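Local coordinates for protein alpha-L-arabinosidase (Xanthomonas axonopodis pv. citri, PDB 6D25) that probably hydrolyses terminal alpha-L-arabinofuranosyl groups from arabinoxylans, including internally di-substituted ones, as a trimeric GH51 arabinofuranosidase, at residues V44-F49 / P403-T408. Residues are numbered along the deposited sequence; the frame is centred on the assembly and turned at random.
Sequences VSRQLF and PYQDAT
D406 grips both ends of one residue, R46. Its OD1 takes the R46 backbone N (2.9 Å, 164° at the hydrogen). D406 OD2 pairs with R46 NH1 in a salt bridge (2.9 Å). D406 OD2 lies close to the R46 guanidinium plane and receives NH1 on its syn lone pair, whereas the backbone N lies 56° out of the carboxylate plane. With chi1 at 68°, the R46 chain starts between its own N and carbonyl carbon, then runs extended past the carboxylate. A water donates to D406 OD1 (2.7 Å) and also hydrogen-bonds S45 OG, which accepts from Q47 N in an ST turn. D406 occupies the third position of a type II turn, Y404 to A407, with positive phi. Beside it, V44 N donates to A407 O (2.7 Å); the D406 N bond to V44 O is weak. Nearby, F49 CZ meets Y404 CB at 3.7 Å and F49 CD2 meets Q405 CG at 3.8 Å, both obliquely; F356 meets the F49 ring. The contact thus joins the loop entering the first strand of the (beta/alpha)8 barrel to the turn leading into strand 407-421 in the beta-sandwich. Three bonds to its carboxylate would probably favour ionised D406 and fix its rotation.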
loop_
_atom_site.group_PDB
_atom_site.type_symbol
_atom_site.label_atom_id
_atom_site.label_comp_id
_atom_site.label_asym_id
_atom_site.label_seq_id
_atom_site.Cartn_x
_atom_site.Cartn_y
_atom_site.Cartn_z
ATOM N N VAL A 44 33.285 -8.029 -18.960
ATOM C CA VAL A 44 33.175 -6.796 -18.204
ATOM C C VAL A 44 32.089 -5.956 -18.901
ATOM O O VAL A 44 32.320 -5.400 -19.995
ATOM C CB VAL A 44 34.520 -6.056 -18.167
ATOM C CG1 VAL A 44 34.423 -4.726 -17.441
ATOM C CG2 VAL A 44 35.630 -6.912 -17.566
ATOM N N SER A 45 30.887 -5.947 -18.322
ATOM C CA SER A 45 29.750 -5.343 -18.993
ATOM C C SER A 45 29.999 -3.855 -19.227
ATOM O O SER A 45 30.396 -3.127 -18.324
ATOM C CB SER A 45 28.446 -5.534 -18.244
ATOM O OG SER A 45 27.392 -4.866 -18.919
ATOM N N ARG A 46 29.632 -3.408 -20.423
ATOM C CA ARG A 46 29.650 -1.969 -20.670
ATOM C C ARG A 46 28.744 -1.227 -19.683
ATOM O O ARG A 46 28.983 -0.049 -19.454
ATOM C CB ARG A 46 29.248 -1.631 -22.103
ATOM C CG ARG A 46 27.796 -1.898 -22.480
ATOM C CD ARG A 46 27.595 -1.534 -23.951
ATOM N NE ARG A 46 26.168 -1.609 -24.308
ATOM C CZ ARG A 46 25.499 -2.697 -24.615
ATOM N NH1 ARG A 46 26.125 -3.879 -24.683
ATOM N NH2 ARG A 46 24.213 -2.547 -24.916
ATOM N N GLN A 47 27.743 -1.880 -19.112
ATOM C CA GLN A 47 26.789 -1.197 -18.235
ATOM C C GLN A 47 27.443 -0.831 -16.894
ATOM O O GLN A 47 26.838 -0.118 -16.102
ATOM C CB GLN A 47 25.551 -2.054 -17.980
ATOM C CG GLN A 47 24.861 -2.587 -19.225
ATOM C CD GLN A 47 24.446 -1.527 -20.212
ATOM O OE1 GLN A 47 24.254 -0.380 -19.852
ATOM N NE2 GLN A 47 24.280 -1.936 -21.462
ATOM N N LEU A 48 28.684 -1.280 -16.649
ATOM C CA LEU A 48 29.435 -0.807 -15.490
ATOM C C LEU A 48 29.748 0.694 -15.592
ATOM O O LEU A 48 30.116 1.319 -14.589
ATOM C CB LEU A 48 30.738 -1.623 -15.390
ATOM C CG LEU A 48 30.569 -3.089 -14.985
ATOM C CD1 LEU A 48 31.920 -3.769 -14.917
ATOM C CD2 LEU A 48 29.827 -3.226 -13.670
ATOM N N PHE A 49 29.603 1.273 -16.761
ATOM C CA PHE A 49 29.903 2.689 -17.013
ATOM C C PHE A 49 28.616 3.516 -17.100
ATOM O O PHE A 49 28.617 4.580 -17.737
ATOM C CB PHE A 49 30.743 2.789 -18.297
ATOM C CG PHE A 49 32.059 2.067 -18.130
ATOM C CD1 PHE A 49 33.084 2.650 -17.411
ATOM C CD2 PHE A 49 32.215 0.758 -18.543
ATOM C CE1 PHE A 49 34.268 1.953 -17.159
ATOM C CE2 PHE A 49 33.411 0.087 -18.360
ATOM C CZ PHE A 49 34.428 0.669 -17.621
ATOM N N PRO A 403 37.839 1.120 -23.466
ATOM C CA PRO A 403 38.114 -0.224 -23.957
ATOM C C PRO A 403 37.609 -1.361 -23.042
ATOM O O PRO A 403 37.486 -2.487 -23.506
ATOM C CB PRO A 403 39.644 -0.274 -24.051
ATOM C CG PRO A 403 40.065 1.190 -24.203
ATOM C CD PRO A 403 39.058 1.920 -23.355
ATOM N N TYR A 404 37.302 -1.075 -21.774
ATOM C CA TYR A 404 36.721 -2.051 -20.867
ATOM C C TYR A 404 35.263 -2.384 -21.229
ATOM O O TYR A 404 34.750 -3.396 -20.758
ATOM C CB TYR A 404 36.787 -1.558 -19.422
ATOM C CG TYR A 404 38.120 -1.728 -18.730
ATOM C CD1 TYR A 404 39.305 -1.377 -19.337
ATOM C CD2 TYR A 404 38.183 -2.252 -17.451
ATOM C CE1 TYR A 404 40.532 -1.562 -18.709
ATOM C CE2 TYR A 404 39.394 -2.432 -16.793
ATOM C CZ TYR A 404 40.577 -2.094 -17.428
ATOM O OH TYR A 404 41.772 -2.260 -16.783
ATOM N N GLN A 405 34.585 -1.574 -22.054
ATOM C CA GLN A 405 33.170 -1.787 -22.335
ATOM C C GLN A 405 32.980 -3.101 -23.105
ATOM O O GLN A 405 33.447 -3.231 -24.231
ATOM C CB GLN A 405 32.596 -0.621 -23.158
ATOM C CG GLN A 405 32.535 0.656 -22.329
ATOM C CD GLN A 405 31.701 1.728 -22.973
ATOM O OE1 GLN A 405 30.871 1.438 -23.839
ATOM N NE2 GLN A 405 31.858 2.972 -22.509
ATOM N N ASP A 406 32.342 -4.086 -22.449
ATOM C CA ASP A 406 32.090 -5.404 -23.026
ATOM C C ASP A 406 33.401 -6.139 -23.335
ATOM O O ASP A 406 33.446 -6.990 -24.219
ATOM C CB ASP A 406 31.130 -5.319 -24.223
ATOM C CG ASP A 406 29.688 -4.997 -23.807
ATOM O OD1 ASP A 406 29.320 -5.241 -22.607
ATOM O OD2 ASP A 406 28.936 -4.503 -24.689
ATOM N N ALA A 407 34.440 -5.818 -22.605
ATOM C CA ALA A 407 35.732 -6.494 -22.751
ATOM C C ALA A 407 35.687 -7.802 -21.961
ATOM O O ALA A 407 34.665 -8.134 -21.319
ATOM C CB ALA A 407 36.854 -5.607 -22.246
ATOM N N THR A 408 36.794 -8.533 -22.029
ATOM C CA THR A 408 36.990 -9.764 -21.291
ATOM C C THR A 408 37.983 -9.482 -20.147
ATOM O O THR A 408 39.100 -9.009 -20.388
ATOM C CB THR A 408 37.527 -10.859 -22.225
ATOM O OG1 THR A 408 36.582 -11.091 -23.262
ATOM C CG2 THR A 408 37.822 -12.164 -21.527
HETATM O O HOH W 1 26.944 -5.871 -21.489
#